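Local coordinates for protein fibrillarin-like rRNA/tRNA 2'-O-methyltransferase (Aeropyrum pernix, PDB 4DF3) that probably methylates ribose 2'-hydroxyls of rRNA and tRNA, drawing the methyl group from S-adenosylmethionine at sites chosen by a guide RNA, at residues 2-7 / 17-22; 104-109 / 144-149; 159-164 / 201-206. The protein carries 2 engineered substitutions. All coordinates share one frame; numbering follows the deposited sequence.

Interaction 1 of 3, residues 2-7 / 17-22; sequences VEVVSV and YVVELE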
loop_
_atom_site.group_PDB
_atom_site.type_symbol
_atom_site.label_atom_id
_atom_site.label_comp_id
_atom_site.label_asym_id
_atom_site.label_seq_id
_atom_site.Cartn_x
_atom_site.Cartn_y
_atom_site.Cartn_z
ATOM N N VAL A 2 -4.986 21.651 8.649
ATOM C CA VAL A 2 -3.756 22.409 8.335
ATOM C C VAL A 2 -4.019 23.308 7.090
ATOM O O VAL A 2 -4.617 22.823 6.150
ATOM C CB VAL A 2 -2.550 21.429 8.086
ATOM C CG1 VAL A 2 -1.401 22.157 7.408
ATOM C CG2 VAL A 2 -2.107 20.748 9.426
ATOM N N GLU A 3 -3.607 24.591 7.092
ATOM C CA GLU A 3 -3.852 25.500 5.933
ATOM C C GLU A 3 -2.898 25.224 4.793
ATOM O O GLU A 3 -1.720 24.922 4.996
ATOM C CB GLU A 3 -3.717 26.995 6.307
ATOM C CG GLU A 3 -4.592 27.436 7.473
ATOM C CD GLU A 3 -6.052 27.493 7.112
ATOM O OE1 GLU A 3 -6.379 27.398 5.896
ATOM O OE2 GLU A 3 -6.875 27.629 8.053
ATOM N N VAL A 4 -3.389 25.324 3.570
ATOM C CA VAL A 4 -2.518 25.039 2.452
ATOM C C VAL A 4 -2.642 26.137 1.423
ATOM O O VAL A 4 -3.737 26.699 1.236
ATOM C CB VAL A 4 -2.886 23.699 1.769
ATOM C CG1 VAL A 4 -2.685 22.514 2.717
ATOM C CG2 VAL A 4 -4.271 23.732 1.236
ATOM N N VAL A 5 -1.571 26.340 0.679
ATOM C CA VAL A 5 -1.590 27.373 -0.376
ATOM C C VAL A 5 -2.179 26.883 -1.691
ATOM O O VAL A 5 -2.744 27.666 -2.459
ATOM C CB VAL A 5 -0.209 28.080 -0.552
ATOM C CG1 VAL A 5 0.266 28.675 0.793
ATOM C CG2 VAL A 5 0.826 27.202 -1.144
ATOM N N SER A 6 -2.054 25.581 -1.948
ATOM C CA SER A 6 -2.603 24.972 -3.171
ATOM C C SER A 6 -2.663 23.467 -3.019
ATOM O O SER A 6 -1.924 22.885 -2.202
ATOM C CB SER A 6 -1.749 25.239 -4.391
ATOM O OG SER A 6 -0.437 24.744 -4.159
ATOM N N VAL A 7 -3.543 22.862 -3.809
ATOM C CA VAL A 7 -3.690 21.394 -3.868
ATOM C C VAL A 7 -3.876 21.166 -5.367
ATOM O O VAL A 7 -4.703 21.825 -5.998
ATOM C CB VAL A 7 -4.917 20.871 -3.047
ATOM C CG1 VAL A 7 -5.081 19.342 -3.215
ATOM C CG2 VAL A 7 -4.792 21.227 -1.515
ATOM N N TYR A 17 -2.524 13.867 -4.640
ATOM C CA TYR A 17 -2.572 15.339 -4.731
ATOM C C TYR A 17 -1.358 15.937 -4.096
ATOM O O TYR A 17 -0.905 15.474 -3.040
ATOM C CB TYR A 17 -3.840 15.882 -4.009
ATOM C CG TYR A 17 -5.114 15.403 -4.707
ATOM C CD1 TYR A 17 -5.738 16.227 -5.680
ATOM C CD2 TYR A 17 -5.664 14.146 -4.421
ATOM C CE1 TYR A 17 -6.871 15.808 -6.375
ATOM C CE2 TYR A 17 -6.828 13.707 -5.114
ATOM C CZ TYR A 17 -7.394 14.572 -6.094
ATOM O OH TYR A 17 -8.495 14.187 -6.760
ATOM N N VAL A 18 -0.748 16.853 -4.827
ATOM C CA VAL A 18 0.413 17.549 -4.372
ATOM C C VAL A 18 -0.082 18.774 -3.626
ATOM O O VAL A 18 -0.963 19.575 -4.156
ATOM C CB VAL A 18 1.355 17.939 -5.552
ATOM C CG1 VAL A 18 2.439 18.912 -5.058
ATOM C CG2 VAL A 18 2.007 16.643 -6.167
ATOM N N VAL A 19 0.385 18.890 -2.388
ATOM C CA VAL A 19 -0.120 19.904 -1.446
ATOM C C VAL A 19 1.057 20.831 -1.103
ATOM O O VAL A 19 2.083 20.366 -0.642
ATOM C CB VAL A 19 -0.729 19.260 -0.147
ATOM C CG1 VAL A 19 -1.124 20.339 0.920
ATOM C CG2 VAL A 19 -1.909 18.357 -0.478
ATOM N N GLU A 20 0.914 22.152 -1.296
ATOM C CA GLU A 20 1.964 23.034 -0.857
ATOM C C GLU A 20 1.542 23.718 0.434
ATOM O O GLU A 20 0.472 24.345 0.486
ATOM C CB GLU A 20 2.250 24.099 -1.923
ATOM C CG GLU A 20 3.224 25.202 -1.426
ATOM C CD GLU A 20 3.824 25.998 -2.574
ATOM O OE1 GLU A 20 3.564 25.653 -3.758
ATOM O OE2 GLU A 20 4.556 26.945 -2.268
ATOM N N LEU A 21 2.381 23.643 1.462
ATOM C CA LEU A 21 2.049 24.289 2.742
ATOM C C LEU A 21 2.530 25.757 2.788
ATOM O O LEU A 21 3.133 26.240 1.823
ATOM C CB LEU A 21 2.530 23.470 3.942
ATOM C CG LEU A 21 2.283 21.951 3.962
ATOM C CD1 LEU A 21 3.015 21.297 5.124
ATOM C CD2 LEU A 21 0.788 21.571 4.080
ATOM N N GLU A 22 2.184 26.465 3.872
ATOM C CA GLU A 22 2.609 27.876 4.089
ATOM C C GLU A 22 4.029 28.251 3.601
ATOM O O GLU A 22 4.230 29.299 2.956
ATOM C CB GLU A 22 2.489 28.201 5.571
ATOM C CG GLU A 22 1.087 27.934 6.199
ATOM C CD GLU A 22 0.952 28.665 7.495
ATOM O OE1 GLU A 22 2.019 29.051 8.023
ATOM O OE2 GLU A 22 -0.186 28.894 7.993
HETATM O O HOH W 1 -0.031 22.102 -5.043
#

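Interaction 2 of 3, residues 104-109 / 144-149; sequences RIYGVE and LVEGVD. With SAM (S-adenosylmethionine), chain C.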
loop_
_atom_site.group_PDB
_atom_site.type_symbol
_atom_site.label_atom_id
_atom_site.label_comp_id
_atom_site.label_asym_id
_atom_site.label_seq_id
_atom_site.Cartn_x
_atom_site.Cartn_y
_atom_site.Cartn_z
ATOM N N ARG A 104 -12.282 -2.476 -3.865
ATOM C CA ARG A 104 -12.275 -3.191 -2.608
ATOM C C ARG A 104 -10.833 -3.435 -2.193
ATOM O O ARG A 104 -9.962 -3.789 -3.008
ATOM C CB ARG A 104 -12.941 -4.545 -2.731
ATOM C CG ARG A 104 -14.380 -4.508 -3.044
ATOM C CD ARG A 104 -15.018 -5.839 -2.675
ATOM N NE ARG A 104 -16.455 -5.646 -2.736
ATOM C CZ ARG A 104 -17.357 -6.619 -2.786
ATOM N NH1 ARG A 104 -16.977 -7.894 -2.749
ATOM N NH2 ARG A 104 -18.646 -6.298 -2.828
ATOM N N ILE A 105 -10.582 -3.321 -0.906
ATOM C CA ILE A 105 -9.342 -3.904 -0.358
ATOM C C ILE A 105 -9.688 -5.065 0.548
ATOM O O ILE A 105 -10.423 -4.886 1.576
ATOM C CB ILE A 105 -8.659 -2.920 0.537
ATOM C CG1 ILE A 105 -8.229 -1.739 -0.254
ATOM C CG2 ILE A 105 -7.387 -3.553 1.181
ATOM C CD1 ILE A 105 -7.889 -0.683 0.545
ATOM N N TYR A 106 -9.179 -6.240 0.201
ATOM C CA TYR A 106 -9.368 -7.388 1.048
ATOM C C TYR A 106 -8.159 -7.410 1.946
ATOM O O TYR A 106 -7.004 -7.618 1.467
ATOM C CB TYR A 106 -9.434 -8.662 0.221
ATOM C CG TYR A 106 -10.640 -8.729 -0.670
ATOM C CD1 TYR A 106 -11.870 -9.279 -0.183
ATOM C CD2 TYR A 106 -10.530 -8.386 -2.024
ATOM C CE1 TYR A 106 -12.982 -9.402 -1.050
ATOM C CE2 TYR A 106 -11.637 -8.479 -2.864
ATOM C CZ TYR A 106 -12.853 -8.994 -2.353
ATOM O OH TYR A 106 -13.970 -9.130 -3.187
ATOM N N GLY A 107 -8.393 -7.131 3.229
ATOM C CA GLY A 107 -7.260 -6.910 4.132
ATOM C C GLY A 107 -7.034 -8.071 5.048
ATOM O O GLY A 107 -7.778 -8.258 5.989
ATOM N N VAL A 108 -5.968 -8.817 4.797
ATOM C CA VAL A 108 -5.605 -9.986 5.616
ATOM C C VAL A 108 -4.681 -9.588 6.753
ATOM O O VAL A 108 -3.643 -8.992 6.546
ATOM C CB VAL A 108 -4.946 -11.077 4.724
ATOM C CG1 VAL A 108 -4.489 -12.345 5.570
ATOM C CG2 VAL A 108 -5.830 -11.431 3.550
ATOM N N GLU A 109 -5.017 -10.012 7.962
ATOM C CA GLU A 109 -4.287 -9.650 9.172
ATOM C C GLU A 109 -4.550 -10.779 10.143
ATOM O O GLU A 109 -5.750 -11.174 10.306
ATOM C CB GLU A 109 -4.865 -8.338 9.763
ATOM C CG GLU A 109 -4.380 -7.973 11.178
ATOM C CD GLU A 109 -2.883 -7.924 11.266
ATOM O OE1 GLU A 109 -2.193 -7.182 10.472
ATOM O OE2 GLU A 109 -2.356 -8.710 12.092
ATOM N N LEU A 144 -13.527 -16.037 0.370
ATOM C CA LEU A 144 -13.830 -14.653 0.767
ATOM C C LEU A 144 -13.178 -13.614 -0.176
ATOM O O LEU A 144 -13.448 -12.405 -0.093
ATOM C CB LEU A 144 -13.404 -14.428 2.220
ATOM C CG LEU A 144 -14.075 -15.292 3.300
ATOM C CD1 LEU A 144 -13.327 -15.062 4.577
ATOM C CD2 LEU A 144 -15.548 -14.895 3.464
ATOM N N VAL A 145 -12.335 -14.093 -1.073
ATOM C CA VAL A 145 -11.519 -13.202 -1.908
ATOM C C VAL A 145 -11.678 -13.565 -3.349
ATOM O O VAL A 145 -11.310 -14.674 -3.764
ATOM C CB VAL A 145 -10.010 -13.238 -1.567
ATOM C CG1 VAL A 145 -9.209 -12.293 -2.519
ATOM C CG2 VAL A 145 -9.777 -12.798 -0.136
ATOM N N GLU A 146 -12.212 -12.625 -4.125
ATOM C CA GLU A 146 -12.340 -12.764 -5.569
ATOM C C GLU A 146 -11.005 -12.481 -6.265
ATOM O O GLU A 146 -9.996 -12.198 -5.593
ATOM C CB GLU A 146 -13.400 -11.736 -6.087
ATOM C CG GLU A 146 -12.990 -10.214 -5.972
ATOM C CD GLU A 146 -14.129 -9.287 -6.373
ATOM O OE1 GLU A 146 -14.887 -9.603 -7.334
ATOM O OE2 GLU A 146 -14.311 -8.259 -5.704
ATOM N N GLY A 147 -10.988 -12.575 -7.594
ATOM C CA GLY A 147 -9.876 -12.126 -8.429
ATOM C C GLY A 147 -9.496 -10.685 -8.079
ATOM O O GLY A 147 -10.359 -9.779 -7.958
ATOM N N VAL A 148 -8.203 -10.434 -7.956
ATOM C CA VAL A 148 -7.792 -9.077 -7.649
ATOM C C VAL A 148 -6.930 -8.461 -8.730
ATOM O O VAL A 148 -6.189 -9.164 -9.399
ATOM C CB VAL A 148 -7.041 -9.039 -6.305
ATOM C CG1 VAL A 148 -8.075 -9.372 -5.156
ATOM C CG2 VAL A 148 -5.859 -10.010 -6.287
ATOM N N ASP A 149 -7.014 -7.149 -8.835
ATOM C CA ASP A 149 -6.199 -6.397 -9.782
ATOM C C ASP A 149 -4.773 -6.241 -9.302
ATOM O O ASP A 149 -3.846 -6.058 -10.127
ATOM C CB ASP A 149 -6.798 -5.052 -9.983
ATOM C CG ASP A 149 -8.187 -5.153 -10.616
ATOM O OD1 ASP A 149 -8.227 -5.509 -11.780
ATOM O OD2 ASP A 149 -9.183 -4.937 -9.934
HETATM N N SAM C . 0.925 -2.576 5.829
HETATM C CA SAM C . 0.744 -1.815 7.099
HETATM C C SAM C . 0.765 -0.328 6.733
HETATM O O SAM C . 1.452 0.087 5.776
HETATM O OXT SAM C . 0.093 0.463 7.387
HETATM C CB SAM C . 1.879 -2.099 8.142
HETATM C CG SAM C . 1.953 -3.611 8.271
HETATM S SD SAM C . 2.760 -4.247 9.767
HETATM C CE SAM C . 4.416 -3.934 9.104
HETATM C "C5'" SAM C . 2.665 -6.054 9.483
HETATM C "C4'" SAM C . 1.340 -6.677 9.930
HETATM O "O4'" SAM C . 1.135 -7.983 9.394
HETATM C "C3'" SAM C . 1.137 -6.854 11.428
HETATM O "O3'" SAM C . -0.057 -6.125 11.733
HETATM C "C2'" SAM C . 1.098 -8.367 11.697
HETATM O "O2'" SAM C . 0.184 -8.710 12.715
HETATM C "C1'" SAM C . 0.621 -8.918 10.360
HETATM N N9 SAM C . 1.168 -10.240 9.997
HETATM C C8 SAM C . 2.434 -10.794 10.216
HETATM N N7 SAM C . 2.446 -12.075 9.680
HETATM C C5 SAM C . 1.242 -12.334 9.150
HETATM C C6 SAM C . 0.739 -13.436 8.479
HETATM N N6 SAM C . 1.452 -14.605 8.244
HETATM N N1 SAM C . -0.570 -13.245 8.061
HETATM C C2 SAM C . -1.404 -12.155 8.231
HETATM N N3 SAM C . -0.871 -11.067 8.899
HETATM C C4 SAM C . 0.404 -11.198 9.354
#

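Interaction 3 of 3, residues 159-164 / 201-206; sequences EQAAIV and IKTLMD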
loop_
_atom_site.group_PDB
_atom_site.type_symbol
_atom_site.label_atom_id
_atom_site.label_comp_id
_atom_site.label_asym_id
_atom_site.label_seq_id
_atom_site.Cartn_x
_atom_site.Cartn_y
_atom_site.Cartn_z
ATOM N N GLU A 159 10.785 -14.760 4.281
ATOM C CA GLU A 159 10.187 -15.629 3.257
ATOM C C GLU A 159 8.772 -15.185 2.894
ATOM O O GLU A 159 7.842 -15.991 2.550
ATOM C CB GLU A 159 10.291 -17.116 3.656
ATOM C CG GLU A 159 11.782 -17.634 3.570
ATOM C CD GLU A 159 11.926 -19.108 3.924
ATOM O OE1 GLU A 159 10.945 -19.868 3.830
ATOM O OE2 GLU A 159 13.043 -19.532 4.295
ATOM N N GLN A 160 8.669 -13.866 2.804
ATOM C CA GLN A 160 7.445 -13.257 2.349
ATOM C C GLN A 160 7.159 -13.567 0.875
ATOM O O GLN A 160 5.950 -13.691 0.492
ATOM C CB GLN A 160 7.503 -11.753 2.635
ATOM C CG GLN A 160 6.217 -11.046 2.260
ATOM C CD GLN A 160 6.217 -9.621 2.706
ATOM O OE1 GLN A 160 5.196 -9.128 3.146
ATOM N NE2 GLN A 160 7.387 -8.960 2.656
ATOM N N ALA A 161 8.221 -13.737 0.048
ATOM C CA ALA A 161 8.007 -13.934 -1.368
ATOM C C ALA A 161 7.208 -15.226 -1.629
ATOM O O ALA A 161 6.345 -15.218 -2.492
ATOM C CB ALA A 161 9.291 -13.889 -2.168
ATOM N N ALA A 162 7.502 -16.300 -0.891
ATOM C CA ALA A 162 6.709 -17.557 -0.992
ATOM C C ALA A 162 5.247 -17.333 -0.632
ATOM O O ALA A 162 4.385 -17.887 -1.297
ATOM C CB ALA A 162 7.326 -18.676 -0.081
ATOM N N ILE A 163 4.991 -16.503 0.379
ATOM C CA ILE A 163 3.589 -16.191 0.781
ATOM C C ILE A 163 2.932 -15.427 -0.372
ATOM O O ILE A 163 1.752 -15.701 -0.751
ATOM C CB ILE A 163 3.559 -15.341 2.059
ATOM C CG1 ILE A 163 4.169 -16.149 3.209
ATOM C CG2 ILE A 163 2.102 -14.755 2.352
ATOM C CD1 ILE A 163 4.317 -15.347 4.472
ATOM N N VAL A 164 3.676 -14.431 -0.893
ATOM C CA VAL A 164 3.176 -13.685 -2.074
ATOM C C VAL A 164 2.832 -14.580 -3.240
ATOM O O VAL A 164 1.714 -14.431 -3.825
ATOM C CB VAL A 164 4.138 -12.578 -2.499
ATOM C CG1 VAL A 164 3.782 -11.971 -3.891
ATOM C CG2 VAL A 164 4.157 -11.462 -1.355
ATOM N N ILE A 201 13.891 -12.294 -4.235
ATOM C CA ILE A 201 13.589 -11.853 -5.609
ATOM C C ILE A 201 13.485 -13.066 -6.519
ATOM O O ILE A 201 12.677 -13.084 -7.443
ATOM C CB ILE A 201 14.692 -10.896 -6.151
ATOM C CG1 ILE A 201 14.843 -9.665 -5.239
ATOM C CG2 ILE A 201 14.505 -10.565 -7.688
ATOM C CD1 ILE A 201 13.800 -8.584 -5.444
ATOM N N LYS A 202 14.344 -14.075 -6.291
ATOM C CA LYS A 202 14.333 -15.234 -7.169
ATOM C C LYS A 202 13.019 -16.012 -6.990
ATOM O O LYS A 202 12.456 -16.527 -7.930
ATOM C CB LYS A 202 15.540 -16.146 -6.874
ATOM C CG LYS A 202 15.597 -17.412 -7.771
ATOM C CD LYS A 202 17.065 -18.002 -7.710
ATOM C CE LYS A 202 17.324 -19.231 -8.595
ATOM N NZ LYS A 202 16.423 -20.360 -8.279
ATOM N N THR A 203 12.541 -16.054 -5.757
ATOM C CA THR A 203 11.257 -16.724 -5.438
ATOM C C THR A 203 10.129 -16.056 -6.216
ATOM O O THR A 203 9.272 -16.726 -6.785
ATOM C CB THR A 203 11.055 -16.714 -3.905
ATOM O OG1 THR A 203 12.123 -17.454 -3.301
ATOM C CG2 THR A 203 9.742 -17.347 -3.486
ATOM N N LEU A 204 10.159 -14.714 -6.304
ATOM C CA LEU A 204 9.134 -14.015 -7.037
ATOM C C LEU A 204 9.245 -14.384 -8.515
ATOM O O LEU A 204 8.251 -14.675 -9.154
ATOM C CB LEU A 204 9.256 -12.467 -6.847
ATOM C CG LEU A 204 8.996 -12.045 -5.397
ATOM C CD1 LEU A 204 9.258 -10.512 -5.215
ATOM C CD2 LEU A 204 7.517 -12.322 -4.990
ATOM N N MET A 205 10.478 -14.368 -9.035
ATOM C CA MET A 205 10.722 -14.580 -10.464
ATOM C C MET A 205 10.389 -16.012 -10.826
ATOM O O MET A 205 9.705 -16.241 -11.823
ATOM C CB MET A 205 12.169 -14.285 -10.822
ATOM C CG MET A 205 12.588 -12.898 -10.391
ATOM S SD MET A 205 14.172 -12.361 -11.053
ATOM C CE MET A 205 15.427 -13.451 -10.360
ATOM N N ASP A 206 10.835 -16.947 -9.993
ATOM C CA ASP A 206 10.425 -18.371 -10.142
ATOM C C ASP A 206 8.910 -18.569 -10.056
ATOM O O ASP A 206 8.399 -19.580 -10.565
ATOM C CB ASP A 206 11.119 -19.336 -9.126
ATOM C CG ASP A 206 12.616 -19.509 -9.386
ATOM O OD1 ASP A 206 13.114 -19.099 -10.464
ATOM O OD2 ASP A 206 13.306 -19.988 -8.448
#

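Interaction 1 of 3, residues 2-7 / 17-22
Val5 and Ser6 together face the single residue Glu20, and this uneven pairing illustrates how a beta bulge keeps a hairpin bonded while one strand bends. Two backbone hydrogen bonds hold it. Val5 N donates to Glu20 O at 2.9 Å, and Glu20 N returns one to Ser6 O at 3.1 Å. A CA-H...O contact continues the antiparallel pairing beyond the bulge, Val7 CA lying 3.3 Å from Val18 O.

One water adds a polar link. It donates to Val18 O at 2.8 Å and also hydrogen-bonds Ser6 OG, bridging a side chain to the opposite backbone.

Apolar contacts make up much of the rest. Val7 and Val19 lie side by side on one face of the pair, CG2 to CG2 at 4.2 Å, while Val7 CG1 also leans on Tyr17 CB at 3.8 Å. Val4 CG1, anti to its carbonyl carbon (chi1 -64°), meets Leu21 CD2 at 3.8 Å, and Val2 CG1 touches the same methyl at 4.0 Å. Val5 CG2 lies against the aliphatic chain of Glu20. Strand 44-47 contributes Phe45, on which Val2, Val4 and Leu21 pack, and Tyr47, which meets Val7.

The two faces thus differ in chemistry: Val7 and Val19 make one of them apolar, while Ser6 and Glu20 bring polar groups to the other, where Val5 still finds carbon to pack on along the glutamate chain.

Interaction 2 of 3, residues 104-109 / 144-149
Tyr106 sends its CG anti to the carbonyl carbon (chi1 -66°), while Glu146 holds its own CG between backbone N and carbonyl carbon (chi1 67°), which sets that CG beside the tyrosine hydroxyl, with the chain extended beyond it. The setting is the Rossmann-like sheet of a class I methyltransferase. Tyr106 belongs to strand 104-109, and residues 144-146 pass by its ring before the chain enters strand 148-153, which lies beyond strand 80-84.

Tyr106 OH donates to Glu146 OE2 at 2.7 Å. The oxygen lies at the ring edge, near its plane, but the ring and carboxylate planes stand 83° apart and the hydroxyl meets OE2 from above the carboxylate plane. The hydroxyl also accepts a proton from Arg104 NH1 at 3.3 Å, within the guanidinium plane. Arg104 and Glu146 themselves form a long, purely electrostatic pair, OE2 lying well out of the guanidinium plane; the salt bridge from Arg80 NH1 probably steadies this carboxylate.

Val145 CG1 lies over one ring face, and Val145 CG2 is 4.1 Å from Tyr106 CD1; Val148 CG1 comes obliquely to Tyr106 CD2 at 4.1 Å. A carbonyl oxygen, Leu144 O, approaches Tyr106 CE1 to 3.2 Å.

At the far end of the same strand Glu109 grips the cofactor ribose with both oxygens: SAM O3' donates to Glu109 OE1 at 2.7 Å, and SAM O2' to Glu109 OE2 at 2.6 Å.

Interaction 3 of 3, residues 159-164 / 201-206
This is an apolar helix-to-helix contact, Ala161 and Val164 against Thr203 and Leu204, between two neighbouring helices that flank the seven-stranded sheet of the methyltransferase domain. It serves as a worked example of how a small residue lets helices come close: Ala161 contributes only a methyl group, and Ala161 and Leu204 have their CA atoms 5.8 Å apart. The axes of 160-164 and 201-206 approach to 8.5 Å and run nearly parallel, with a signed crossing angle of -18°.

Ala161 CB is the hub. It touches Thr203 CG2 at 3.7 Å and Leu204 CD2 at 3.7 Å, and so fits between two consecutive side chains of the partner helix. Leu204 CD2 goes on to Val164 CG1 at 3.9 Å, one turn along from Ala161, where the two side chains meet at a slant. Thr203 turns its methyl, not its hydroxyl, to the interface: CG2 stands anti to the backbone N and comes within 3.6 Å of Ala162 N. OG1 meanwhile hydrogen-bonds Arg199 O in its own helix, which satisfies the polar branch and leaves the methyl for packing.

Polar links lie around this apolar strip. Glu200 OE1 accepts from Ala161 N, in the first turn of helix 160-171. Away from the interface Lys202 NZ bridges to Asp206 OD2, one turn on, through the syn lone pair.

Helix 160-171 is the connection in the beta-alpha-beta crossover from strand 148-153 to strand 176-183, and helix 195-206 comes later, after the short helix 186-190. Below the interface Val164 and Leu204 both rest on Met178 of strand 176-183, with Ala153 under Val164, Ile227 of strand 224-229 under Leu204, and Leu209 touching both.

The three contacts follow one another along the chain, each closing before the next opens. Interaction 1 belongs to the N-terminal five-stranded antiparallel sheet, its centre about 33 Å from that of interaction 2 and about 40 Å from that of interaction 3, both across the chain's centre. Interactions 2 and 3 share the seven-stranded mixed sheet and its helices; their centres are about 19 Å apart and their nearest atoms about 8 Å. Strand 148-153, entered in interaction 2, leads directly into helix 160-171 of interaction 3. Cofactor binding is therefore tied to the second sheet, where 104-109 reaches S-adenosylmethionine itself and the side chain of Val164 is about 10 Å from it.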